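Long-range contact in Polyphosphate:AMP phosphotransferase (Meiothermus ruber H328, PDB 5O6M), which uses inorganic polyphosphate as phosphate donor to convert AMP to ADP and ADP to ATP, and also accepts other nucleoside mono- and diphosphates: residues 50-64 / 112-126. The protein carries 1 engineered substitution. Numbering follows the deposited sequence.
Engineered in segment 112-126: D121 (natural residue Asn). With ATP (adenosine-5'-triphosphate), chain X; PO4 (phosphate ion), chain V.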
ATOM      1  N   LEU D  50      12.791 -22.569   0.494  1.00 60.32           N
ATOM      2  CA  LEU D  50      12.558 -21.301  -0.194  1.00 54.76           C
ATOM      3  C   LEU D  50      12.549 -20.138   0.793  1.00 47.45           C
ATOM      4  O   LEU D  50      13.307 -19.174   0.650  1.00 46.87           O
ATOM      5  CB  LEU D  50      11.230 -21.364  -0.953  1.00 50.81           C
ATOM      6  CG  LEU D  50      10.753 -20.114  -1.697  1.00 52.72           C
ATOM      7  CD1 LEU D  50      11.621 -19.845  -2.923  1.00 46.02           C
ATOM      8  CD2 LEU D  50       9.277 -20.226  -2.073  1.00 40.67           C
ATOM      9  N   TYR D  51      11.689 -20.225   1.810  1.00 57.77           N
ATOM     10  CA  TYR D  51      11.590 -19.168   2.812  1.00 51.87           C
ATOM     11  C   TYR D  51      12.926 -18.928   3.502  1.00 53.91           C
ATOM     12  O   TYR D  51      13.349 -17.779   3.680  1.00 54.68           O
ATOM     13  CB  TYR D  51      10.509 -19.533   3.831  1.00 55.91           C
ATOM     14  CG  TYR D  51      10.202 -18.450   4.837  1.00 63.89           C
ATOM     15  CD1 TYR D  51       9.441 -17.343   4.486  1.00 73.70           C
ATOM     16  CD2 TYR D  51      10.658 -18.544   6.145  1.00 63.70           C
ATOM     17  CE1 TYR D  51       9.153 -16.350   5.406  1.00 62.45           C
ATOM     18  CE2 TYR D  51      10.373 -17.556   7.073  1.00 75.15           C
ATOM     19  CZ  TYR D  51       9.619 -16.461   6.697  1.00 71.76           C
ATOM     20  OH  TYR D  51       9.334 -15.475   7.615  1.00 81.05           O
ATOM     21  N   ALA D  52      13.610 -20.007   3.896  1.00 58.40           N
ATOM     22  CA  ALA D  52      14.857 -19.868   4.646  1.00 55.33           C
ATOM     23  C   ALA D  52      15.976 -19.305   3.777  1.00 45.69           C
ATOM     24  O   ALA D  52      16.742 -18.444   4.227  1.00 54.84           O
ATOM     25  CB  ALA D  52      15.263 -21.218   5.242  1.00 57.46           C
ATOM     26  N   GLU D  53      16.100 -19.790   2.539  1.00 55.06           N
ATOM     27  CA  GLU D  53      17.126 -19.260   1.643  1.00 57.99           C
ATOM     28  C   GLU D  53      16.888 -17.785   1.338  1.00 45.23           C
ATOM     29  O   GLU D  53      17.839 -16.999   1.243  1.00 53.38           O
ATOM     30  CB  GLU D  53      17.167 -20.078   0.352  1.00 54.03           C
ATOM     31  CG  GLU D  53      18.328 -19.733  -0.569  1.00 49.18           C
ATOM     32  CD  GLU D  53      18.254 -20.462  -1.898  1.00 66.88           C
ATOM     33  OE1 GLU D  53      17.147 -20.535  -2.477  1.00 62.91           O
ATOM     34  OE2 GLU D  53      19.299 -20.972  -2.362  1.00 65.75           O
ATOM     35  N   GLY D  54      15.627 -17.392   1.175  1.00 51.09           N
ATOM     36  CA  GLY D  54      15.299 -15.984   0.998  1.00 52.01           C
ATOM     37  C   GLY D  54      15.856 -15.353  -0.258  1.00 50.77           C
ATOM     38  O   GLY D  54      16.169 -14.157  -0.255  1.00 52.73           O
ATOM     39  N   GLN D  55      15.979 -16.117  -1.342  1.00 53.67           N
ATOM     40  CA  GLN D  55      16.522 -15.597  -2.591  1.00 54.05           C
ATOM     41  C   GLN D  55      15.521 -15.632  -3.733  1.00 55.03           C
ATOM     42  O   GLN D  55      15.349 -14.625  -4.430  1.00 55.47           O
ATOM     43  CB  GLN D  55      17.784 -16.385  -2.984  1.00 54.49           C
ATOM     44  CG  GLN D  55      19.061 -15.939  -2.283  1.00 62.78           C
ATOM     45  CD  GLN D  55      19.327 -14.448  -2.430  1.00 80.27           C
ATOM     46  OE1 GLN D  55      18.644 -13.755  -3.185  1.00 81.10           O
ATOM     47  NE2 GLN D  55      20.327 -13.952  -1.711  1.00 85.09           N
ATOM     48  N   HIS D  56      14.863 -16.763  -3.952  1.00 45.28           N
ATOM     49  CA  HIS D  56      13.973 -16.914  -5.092  1.00 52.92           C
ATOM     50  C   HIS D  56      12.582 -16.367  -4.795  1.00 49.85           C
ATOM     51  O   HIS D  56      12.119 -16.364  -3.650  1.00 51.25           O
ATOM     52  CB  HIS D  56      13.891 -18.386  -5.492  1.00 39.21           C
ATOM     53  CG  HIS D  56      15.185 -18.930  -6.009  1.00 52.08           C
ATOM     54  ND1 HIS D  56      16.039 -19.682  -5.229  1.00 55.42           N
ATOM     55  CD2 HIS D  56      15.781 -18.818  -7.220  1.00 45.60           C
ATOM     56  CE1 HIS D  56      17.101 -20.014  -5.942  1.00 54.52           C
ATOM     57  NE2 HIS D  56      16.968 -19.503  -7.152  1.00 45.17           N
ATOM     58  N   LYS D  57      11.905 -15.920  -5.852  1.00 45.86           N
ATOM     59  CA  LYS D  57      10.507 -15.519  -5.787  1.00 43.38           C
ATOM     60  C   LYS D  57       9.711 -16.458  -6.674  1.00 37.33           C
ATOM     61  O   LYS D  57      10.120 -16.736  -7.804  1.00 49.96           O
ATOM     62  CB  LYS D  57      10.296 -14.078  -6.266  1.00 48.46           C
ATOM     63  CG  LYS D  57      11.450 -13.128  -6.054  1.00 40.37           C
ATOM     64  CD  LYS D  57      11.088 -11.781  -6.663  1.00 43.91           C
ATOM     65  CE  LYS D  57      12.197 -10.776  -6.516  1.00 38.77           C
ATOM     66  NZ  LYS D  57      13.133 -10.862  -7.668  1.00 48.37           N
ATOM     67  N   VAL D  58       8.578 -16.936  -6.176  1.00 40.94           N
ATOM     68  CA  VAL D  58       7.790 -17.937  -6.882  1.00 45.33           C
ATOM     69  C   VAL D  58       6.353 -17.442  -7.007  1.00 47.56           C
ATOM     70  O   VAL D  58       5.710 -17.131  -5.997  1.00 44.83           O
ATOM     71  CB  VAL D  58       7.850 -19.300  -6.174  1.00 48.67           C
ATOM     72  CG1 VAL D  58       7.023 -20.327  -6.921  1.00 37.42           C
ATOM     73  CG2 VAL D  58       9.306 -19.752  -6.035  1.00 36.34           C
ATOM     74  N   LEU D  59       5.854 -17.379  -8.241  1.00 47.12           N
ATOM     75  CA  LEU D  59       4.507 -16.907  -8.545  1.00 45.28           C
ATOM     76  C   LEU D  59       3.722 -18.027  -9.215  1.00 43.90           C
ATOM     77  O   LEU D  59       4.133 -18.531 -10.267  1.00 46.34           O
ATOM     78  CB  LEU D  59       4.552 -15.669  -9.447  1.00 40.87           C
ATOM     79  CG  LEU D  59       3.218 -15.171 -10.010  1.00 40.54           C
ATOM     80  CD1 LEU D  59       2.282 -14.705  -8.909  1.00 37.39           C
ATOM     81  CD2 LEU D  59       3.455 -14.052 -11.019  1.00 41.19           C
ATOM     82  N   VAL D  60       2.602 -18.413  -8.608  1.00 43.03           N
ATOM     83  CA  VAL D  60       1.702 -19.424  -9.154  1.00 45.00           C
ATOM     84  C   VAL D  60       0.405 -18.735  -9.566  1.00 49.42           C
ATOM     85  O   VAL D  60      -0.304 -18.173  -8.721  1.00 52.67           O
ATOM     86  CB  VAL D  60       1.438 -20.550  -8.143  1.00 45.09           C
ATOM     87  CG1 VAL D  60       0.410 -21.531  -8.688  1.00 40.55           C
ATOM     88  CG2 VAL D  60       2.735 -21.266  -7.804  1.00 47.93           C
ATOM     89  N   VAL D  61       0.091 -18.787 -10.860  1.00 47.72           N
ATOM     90  CA  VAL D  61      -1.132 -18.207 -11.408  1.00 42.43           C
ATOM     91  C   VAL D  61      -2.177 -19.303 -11.574  1.00 47.99           C
ATOM     92  O   VAL D  61      -1.872 -20.392 -12.080  1.00 45.42           O
ATOM     93  CB  VAL D  61      -0.859 -17.508 -12.750  1.00 49.81           C
ATOM     94  CG1 VAL D  61      -2.153 -16.958 -13.336  1.00 44.95           C
ATOM     95  CG2 VAL D  61       0.158 -16.394 -12.566  1.00 41.94           C
ATOM     96  N   LEU D  62      -3.398 -19.030 -11.113  1.00 49.13           N
ATOM     97  CA  LEU D  62      -4.535 -19.933 -11.262  1.00 45.34           C
ATOM     98  C   LEU D  62      -5.647 -19.211 -12.009  1.00 49.08           C
ATOM     99  O   LEU D  62      -6.133 -18.171 -11.548  1.00 50.46           O
ATOM    100  CB  LEU D  62      -5.033 -20.418  -9.901  1.00 43.61           C
ATOM    101  CG  LEU D  62      -4.062 -21.223  -9.038  1.00 44.82           C
ATOM    102  CD1 LEU D  62      -4.749 -21.642  -7.758  1.00 53.35           C
ATOM    103  CD2 LEU D  62      -3.557 -22.439  -9.794  1.00 46.22           C
ATOM    104  N   GLN D  63      -6.045 -19.755 -13.158  1.00 46.08           N
ATOM    105  CA  GLN D  63      -7.210 -19.278 -13.890  1.00 47.89           C
ATOM    106  C   GLN D  63      -8.075 -20.473 -14.278  1.00 50.87           C
ATOM    107  O   GLN D  63      -7.568 -21.570 -14.522  1.00 49.28           O
ATOM    108  CB  GLN D  63      -6.808 -18.477 -15.143  1.00 43.57           C
ATOM    109  CG  GLN D  63      -6.108 -17.136 -14.864  1.00 47.90           C
ATOM    110  CD  GLN D  63      -7.052 -16.019 -14.414  1.00 49.19           C
ATOM    111  OE1 GLN D  63      -6.618 -15.042 -13.804  1.00 52.06           O
ATOM    112  NE2 GLN D  63      -8.333 -16.145 -14.741  1.00 42.75           N
ATOM    113  N   ALA D  64      -9.386 -20.256 -14.324  1.00 55.57           N
ATOM    114  CA  ALA D  64     -10.310 -21.326 -14.681  1.00 55.90           C
ATOM    115  C   ALA D  64     -11.673 -20.722 -14.973  1.00 60.42           C
ATOM    116  O   ALA D  64     -11.980 -19.603 -14.551  1.00 51.03           O
ATOM    117  CB  ALA D  64     -10.418 -22.376 -13.570  1.00 51.48           C
ATOM    118  N   PRO D 112       5.334 -11.709  -5.659  1.00 39.39           N
ATOM    119  CA  PRO D 112       6.023 -12.271  -4.496  1.00 45.15           C
ATOM    120  C   PRO D 112       7.381 -11.626  -4.294  1.00 39.99           C
ATOM    121  O   PRO D 112       8.067 -11.248  -5.247  1.00 39.65           O
ATOM    122  CB  PRO D 112       6.162 -13.757  -4.851  1.00 44.49           C
ATOM    123  CG  PRO D 112       6.213 -13.765  -6.347  1.00 37.30           C
ATOM    124  CD  PRO D 112       5.265 -12.668  -6.776  1.00 49.97           C
ATOM    125  N   ARG D 113       7.761 -11.494  -3.024  1.00 44.69           N
ATOM    126  CA  ARG D 113       9.092 -11.028  -2.670  1.00 45.60           C
ATOM    127  C   ARG D 113      10.030 -12.224  -2.516  1.00 45.11           C
ATOM    128  O   ARG D 113       9.620 -13.383  -2.606  1.00 49.67           O
ATOM    129  CB  ARG D 113       9.045 -10.190  -1.393  1.00 49.51           C
ATOM    130  CG  ARG D 113       8.531 -10.930  -0.162  1.00 46.12           C
ATOM    131  CD  ARG D 113       9.167 -10.349   1.096  1.00 54.51           C
ATOM    132  NE  ARG D 113      10.603 -10.616   1.145  1.00 58.97           N
ATOM    133  CZ  ARG D 113      11.491  -9.828   1.745  1.00 72.42           C
ATOM    134  NH1 ARG D 113      11.092  -8.714   2.343  1.00 64.66           N
ATOM    135  NH2 ARG D 113      12.779 -10.150   1.738  1.00 63.09           N
ATOM    136  N   LYS D 114      11.308 -11.941  -2.275  1.00 45.12           N
ATOM    137  CA  LYS D 114      12.286 -13.006  -2.097  1.00 47.96           C
ATOM    138  C   LYS D 114      11.899 -13.910  -0.933  1.00 51.26           C
ATOM    139  O   LYS D 114      11.525 -13.436   0.143  1.00 54.82           O
ATOM    140  CB  LYS D 114      13.678 -12.419  -1.882  1.00 48.09           C
ATOM    141  CG  LYS D 114      14.252 -11.781  -3.131  1.00 45.20           C
ATOM    142  CD  LYS D 114      15.675 -11.321  -2.918  1.00 51.09           C
ATOM    143  CE  LYS D 114      16.282 -10.827  -4.218  1.00 57.82           C
ATOM    144  NZ  LYS D 114      17.590 -10.149  -3.994  1.00 72.48           N
ATOM    145  N   GLY D 115      11.984 -15.219  -1.159  1.00 42.05           N
ATOM    146  CA  GLY D 115      11.639 -16.193  -0.148  1.00 43.15           C
ATOM    147  C   GLY D 115      10.163 -16.497  -0.040  1.00 47.28           C
ATOM    148  O   GLY D 115       9.772 -17.302   0.816  1.00 49.08           O
ATOM    149  N   GLU D 116       9.332 -15.893  -0.884  1.00 48.17           N
ATOM    150  CA  GLU D 116       7.887 -15.994  -0.774  1.00 52.14           C
ATOM    151  C   GLU D 116       7.313 -16.723  -1.981  1.00 42.68           C
ATOM    152  O   GLU D 116       7.832 -16.622  -3.096  1.00 48.05           O
ATOM    153  CB  GLU D 116       7.260 -14.592  -0.659  1.00 43.64           C
ATOM    154  CG  GLU D 116       5.767 -14.572  -0.378  1.00 51.11           C
ATOM    155  CD  GLU D 116       5.187 -13.165  -0.435  1.00 52.10           C
ATOM    156  OE1 GLU D 116       5.739 -12.321  -1.176  1.00 48.38           O
ATOM    157  OE2 GLU D 116       4.184 -12.900   0.265  1.00 48.82           O
ATOM    158  N   LEU D 117       6.230 -17.453  -1.745  1.00 44.89           N
ATOM    159  CA  LEU D 117       5.449 -18.081  -2.799  1.00 43.76           C
ATOM    160  C   LEU D 117       4.062 -17.460  -2.767  1.00 44.50           C
ATOM    161  O   LEU D 117       3.376 -17.521  -1.741  1.00 46.65           O
ATOM    162  CB  LEU D 117       5.379 -19.601  -2.614  1.00 45.07           C
ATOM    163  CG  LEU D 117       4.790 -20.458  -3.740  1.00 46.76           C
ATOM    164  CD1 LEU D 117       5.038 -21.934  -3.472  1.00 45.53           C
ATOM    165  CD2 LEU D 117       3.300 -20.205  -3.929  1.00 49.87           C
ATOM    166  N   VAL D 118       3.652 -16.867  -3.880  1.00 43.93           N
ATOM    167  CA  VAL D 118       2.364 -16.200  -3.971  1.00 45.36           C
ATOM    168  C   VAL D 118       1.498 -16.929  -4.985  1.00 48.91           C
ATOM    169  O   VAL D 118       1.962 -17.291  -6.071  1.00 49.58           O
ATOM    170  CB  VAL D 118       2.516 -14.714  -4.349  1.00 41.43           C
ATOM    171  CG1 VAL D 118       1.161 -14.118  -4.671  1.00 43.85           C
ATOM    172  CG2 VAL D 118       3.184 -13.945  -3.216  1.00 44.39           C
ATOM    173  N   ILE D 119       0.237 -17.139  -4.625  1.00 43.67           N
ATOM    174  CA  ILE D 119      -0.757 -17.700  -5.526  1.00 43.20           C
ATOM    175  C   ILE D 119      -1.672 -16.566  -5.958  1.00 55.75           C
ATOM    176  O   ILE D 119      -2.301 -15.913  -5.116  1.00 52.12           O
ATOM    177  CB  ILE D 119      -1.548 -18.832  -4.863  1.00 43.21           C
ATOM    178  CG1 ILE D 119      -0.595 -19.935  -4.406  1.00 45.22           C
ATOM    179  CG2 ILE D 119      -2.581 -19.391  -5.826  1.00 55.97           C
ATOM    180  CD1 ILE D 119      -1.134 -20.771  -3.266  1.00 53.52           C
ATOM    181  N   PHE D 120      -1.720 -16.310  -7.264  1.00 53.62           N
ATOM    182  CA  PHE D 120      -2.694 -15.383  -7.827  1.00 44.14           C
ATOM    183  C   PHE D 120      -4.002 -16.136  -8.047  1.00 51.12           C
ATOM    184  O   PHE D 120      -4.101 -16.984  -8.939  1.00 47.54           O
ATOM    185  CB  PHE D 120      -2.178 -14.766  -9.124  1.00 45.75           C
ATOM    186  CG  PHE D 120      -1.272 -13.579  -8.918  1.00 48.64           C
ATOM    187  CD1 PHE D 120      -0.876 -13.201  -7.643  1.00 46.48           C
ATOM    188  CD2 PHE D 120      -0.837 -12.826  -9.999  1.00 39.71           C
ATOM    189  CE1 PHE D 120      -0.047 -12.101  -7.454  1.00 47.35           C
ATOM    190  CE2 PHE D 120      -0.011 -11.728  -9.815  1.00 38.15           C
ATOM    191  CZ  PHE D 120       0.384 -11.364  -8.544  1.00 39.21           C
ATOM    192  N   ASP D 121      -4.997 -15.841  -7.213  1.00 52.09           N
ATOM    193  CA  ASP D 121      -6.347 -16.381  -7.367  1.00 53.53           C
ATOM    194  C   ASP D 121      -7.062 -15.458  -8.343  1.00 49.03           C
ATOM    195  O   ASP D 121      -7.628 -14.430  -7.964  1.00 52.91           O
ATOM    196  CB  ASP D 121      -7.047 -16.467  -6.017  1.00 52.15           C
ATOM    197  CG  ASP D 121      -8.536 -16.720  -6.140  1.00 54.82           C
ATOM    198  OD1 ASP D 121      -8.963 -17.313  -7.150  1.00 64.92           O
ATOM    199  OD2 ASP D 121      -9.280 -16.325  -5.219  1.00 64.58           O
ATOM    200  N   ARG D 122      -7.029 -15.832  -9.625  1.00 52.62           N
ATOM    201  CA  ARG D 122      -7.288 -14.904 -10.721  1.00 53.23           C
ATOM    202  C   ARG D 122      -6.126 -13.919 -10.800  1.00 51.88           C
ATOM    203  O   ARG D 122      -5.320 -13.842  -9.866  1.00 53.94           O
ATOM    204  CB  ARG D 122      -8.622 -14.180 -10.530  1.00 58.60           C
ATOM    205  CG  ARG D 122      -9.833 -15.097 -10.645  1.00 58.42           C
ATOM    206  CD  ARG D 122     -11.131 -14.306 -10.626  1.00 57.34           C
ATOM    207  NE  ARG D 122     -12.287 -15.176 -10.435  1.00 61.64           N
ATOM    208  CZ  ARG D 122     -12.941 -15.781 -11.420  1.00 62.48           C
ATOM    209  NH1 ARG D 122     -12.558 -15.608 -12.679  1.00 58.38           N
ATOM    210  NH2 ARG D 122     -13.981 -16.554 -11.145  1.00 50.91           N
ATOM    211  N   SER D 123      -6.008 -13.171 -11.890  1.00 47.90           N
ATOM    212  CA  SER D 123      -4.770 -12.442 -12.119  1.00 50.93           C
ATOM    213  C   SER D 123      -5.007 -11.334 -13.136  1.00 51.18           C
ATOM    214  O   SER D 123      -6.148 -10.986 -13.457  1.00 44.82           O
ATOM    215  CB  SER D 123      -3.668 -13.388 -12.603  1.00 48.50           C
ATOM    216  OG  SER D 123      -3.982 -13.871 -13.896  1.00 48.67           O
ATOM    217  N   HIS D 124      -3.899 -10.781 -13.635  1.00 44.01           N
ATOM    218  CA  HIS D 124      -3.924  -9.819 -14.728  1.00 45.53           C
ATOM    219  C   HIS D 124      -4.577 -10.380 -15.984  1.00 51.60           C
ATOM    220  O   HIS D 124      -4.970  -9.604 -16.862  1.00 47.93           O
ATOM    221  CB  HIS D 124      -2.494  -9.369 -15.043  1.00 41.12           C
ATOM    222  CG  HIS D 124      -1.499 -10.489 -15.081  1.00 42.63           C
ATOM    223  ND1 HIS D 124      -1.256 -11.308 -13.999  1.00 46.07           N
ATOM    224  CD2 HIS D 124      -0.662 -10.908 -16.060  1.00 45.93           C
ATOM    225  CE1 HIS D 124      -0.334 -12.200 -14.318  1.00 42.56           C
ATOM    226  NE2 HIS D 124       0.046 -11.977 -15.562  1.00 46.52           N
ATOM    227  N   TYR D 125      -4.693 -11.705 -16.098  1.00 48.28           N
ATOM    228  CA  TYR D 125      -5.297 -12.280 -17.292  1.00 50.12           C
ATOM    229  C   TYR D 125      -6.782 -11.962 -17.392  1.00 47.74           C
ATOM    230  O   TYR D 125      -7.325 -11.945 -18.501  1.00 51.57           O
ATOM    231  CB  TYR D 125      -5.056 -13.795 -17.327  1.00 42.90           C
ATOM    232  CG  TYR D 125      -3.621 -14.114 -17.679  1.00 46.16           C
ATOM    233  CD1 TYR D 125      -3.196 -14.114 -18.999  1.00 47.58           C
ATOM    234  CD2 TYR D 125      -2.686 -14.388 -16.691  1.00 47.17           C
ATOM    235  CE1 TYR D 125      -1.880 -14.383 -19.330  1.00 41.37           C
ATOM    236  CE2 TYR D 125      -1.366 -14.661 -17.012  1.00 53.71           C
ATOM    237  CZ  TYR D 125      -0.970 -14.655 -18.335  1.00 50.98           C
ATOM    238  OH  TYR D 125       0.340 -14.925 -18.669  1.00 49.32           O
ATOM    239  N   GLU D 126      -7.441 -11.667 -16.268  1.00 49.62           N
ATOM    240  CA  GLU D 126      -8.832 -11.228 -16.322  1.00 49.25           C
ATOM    241  C   GLU D 126      -9.012  -9.996 -17.198  1.00 51.98           C
ATOM    242  O   GLU D 126     -10.119  -9.760 -17.695  1.00 51.43           O
ATOM    243  CB  GLU D 126      -9.354 -10.951 -14.910  1.00 50.95           C
ATOM    244  CG  GLU D 126      -9.430 -12.183 -14.021  1.00 54.91           C
ATOM    245  CD  GLU D 126     -10.544 -13.135 -14.431  1.00 61.27           C
ATOM    246  OE1 GLU D 126     -11.545 -12.664 -15.013  1.00 62.69           O
ATOM    247  OE2 GLU D 126     -10.423 -14.351 -14.167  1.00 62.31           O
TER
HETATM  248  PG  ATP X1001     -14.379 -16.338  -7.371  1.00 75.78           P
HETATM  249  O1G ATP X1001     -12.947 -16.012  -7.700  1.00 71.24           O
HETATM  250  O2G ATP X1001     -15.178 -16.791  -8.590  1.00 69.91           O
HETATM  251  O3G ATP X1001     -14.510 -17.403  -6.272  1.00 65.50           O
HETATM  252  PB  ATP X1001     -15.594 -14.521  -5.420  1.00 74.32           P
HETATM  253  O1B ATP X1001     -17.068 -14.467  -5.309  1.00 78.65           O
HETATM  254  O2B ATP X1001     -14.867 -15.374  -4.379  1.00 86.75           O
HETATM  255  O3B ATP X1001     -15.126 -15.029  -6.854  1.00 77.23           O
HETATM  256  PA  ATP X1001     -13.978 -12.171  -6.229  1.00 68.54           P
HETATM  257  O1A ATP X1001     -12.579 -12.577  -5.985  1.00 79.29           O
HETATM  258  O2A ATP X1001     -14.283 -10.726  -5.841  1.00 63.74           O
HETATM  259  O3A ATP X1001     -14.965 -13.061  -5.351  1.00 82.51           O
HETATM  260  O5' ATP X1001     -14.334 -12.261  -7.831  1.00 68.17           O
HETATM  261  C5' ATP X1001     -15.473 -11.548  -8.356  1.00 70.71           C
HETATM  262  C4' ATP X1001     -15.378 -11.325  -9.848  1.00 67.95           C
HETATM  263  O4' ATP X1001     -14.332 -10.384 -10.175  1.00 67.74           O
HETATM  264  C3' ATP X1001     -15.127 -12.563 -10.723  1.00 56.32           C
HETATM  265  O3' ATP X1001     -16.303 -12.866 -11.465  1.00 62.89           O
HETATM  266  C2' ATP X1001     -13.989 -12.124 -11.662  1.00 65.01           C
HETATM  267  O2' ATP X1001     -14.192 -12.515 -13.015  1.00 65.30           O
HETATM  268  C1' ATP X1001     -14.078 -10.608 -11.542  1.00 61.42           C
HETATM  269  N9  ATP X1001     -12.886  -9.879 -11.961  1.00 56.55           N
HETATM  270  C8  ATP X1001     -11.581 -10.132 -11.632  1.00 61.22           C
HETATM  271  N7  ATP X1001     -10.713  -9.372 -12.257  1.00 56.03           N
HETATM  272  C5  ATP X1001     -11.505  -8.556 -13.050  1.00 47.67           C
HETATM  273  C6  ATP X1001     -11.195  -7.536 -13.972  1.00 52.63           C
HETATM  274  N6  ATP X1001      -9.949  -7.184 -14.301  1.00 51.38           N
HETATM  275  N1  ATP X1001     -12.223  -6.911 -14.585  1.00 50.20           N
HETATM  276  C2  ATP X1001     -13.471  -7.297 -14.304  1.00 52.13           C
HETATM  277  N3  ATP X1001     -13.884  -8.253 -13.470  1.00 51.27           N
HETATM  278  C4  ATP X1001     -12.847  -8.849 -12.871  1.00 49.86           C
HETATM  279  P   PO4 V1003       7.870  -7.077   3.055  1.00 86.78           P
HETATM  280  O1  PO4 V1003       7.768  -8.351   3.863  1.00 72.45           O
HETATM  281  O2  PO4 V1003       8.340  -5.939   3.928  1.00 84.65           O
HETATM  282  O3  PO4 V1003       8.857  -7.270   1.929  1.00 80.85           O
HETATM  283  O4  PO4 V1003       6.513  -6.746   2.484  1.00 84.06           O
HETATM  284  O   HOH W   1     -13.933 -17.235 -14.571  1.00 60.12           O
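V60 and I119 pair as neighbours on strands 57-64 and 117-121, which run parallel, 17° between their directions, in the central sheet of this P-loop-type kinase fold. Backbone bonds alternate from one strand to the other; the straightest runs from V60 N to V118 O (2.8 Å). Branched aliphatic residues suit these strands, whose side chains are buried, with helix 70-77 over the face of L62 and I119. There L62 CD1 packs against I119 CG2 at 3.7 Å, both side chains also touching I74. On the other face, L59 lays CD1 over the middle of the F120 ring, 3.5 Å from its centroid, a CH-pi contact; L59 CG lies anti to the backbone N (chi1 172°), which sets the methyl over the ring. At the N-terminal end of the strands, G115 fits in a type II turn against G54; a CB on G115 would sit tight against G54 CA and jam against the carbonyl O of K114, so glycine is called for.

At the C-terminal end of the strands the contact turns polar and reaches the ATP. The amide of Q63 suits its place by working both ways: OE1 accepts from S123 OG at 2.9 Å, while NE2 gives a nearly straight bond to E126 OE2 (2.8 Å) and another to Y210 OH. The chain of Q63 folds at chi2 (-76°), bringing this amide across to segment 112-126. An arginine suits position 122 because its long chain carries several N-H groups: NE and NH2 of R122 donate to ATP O1G and O2G, and D66 also pairs with NH2. Were E126 cut back to an alanine, R122 NH1 would probably lose its charged mate, and Q63 NE2 one of its acceptors. On E126 OE2 the two donors arrive from opposite faces of the carboxylate, Q63 NE2 on one and R122 NH1, at 2.9 Å, on the other.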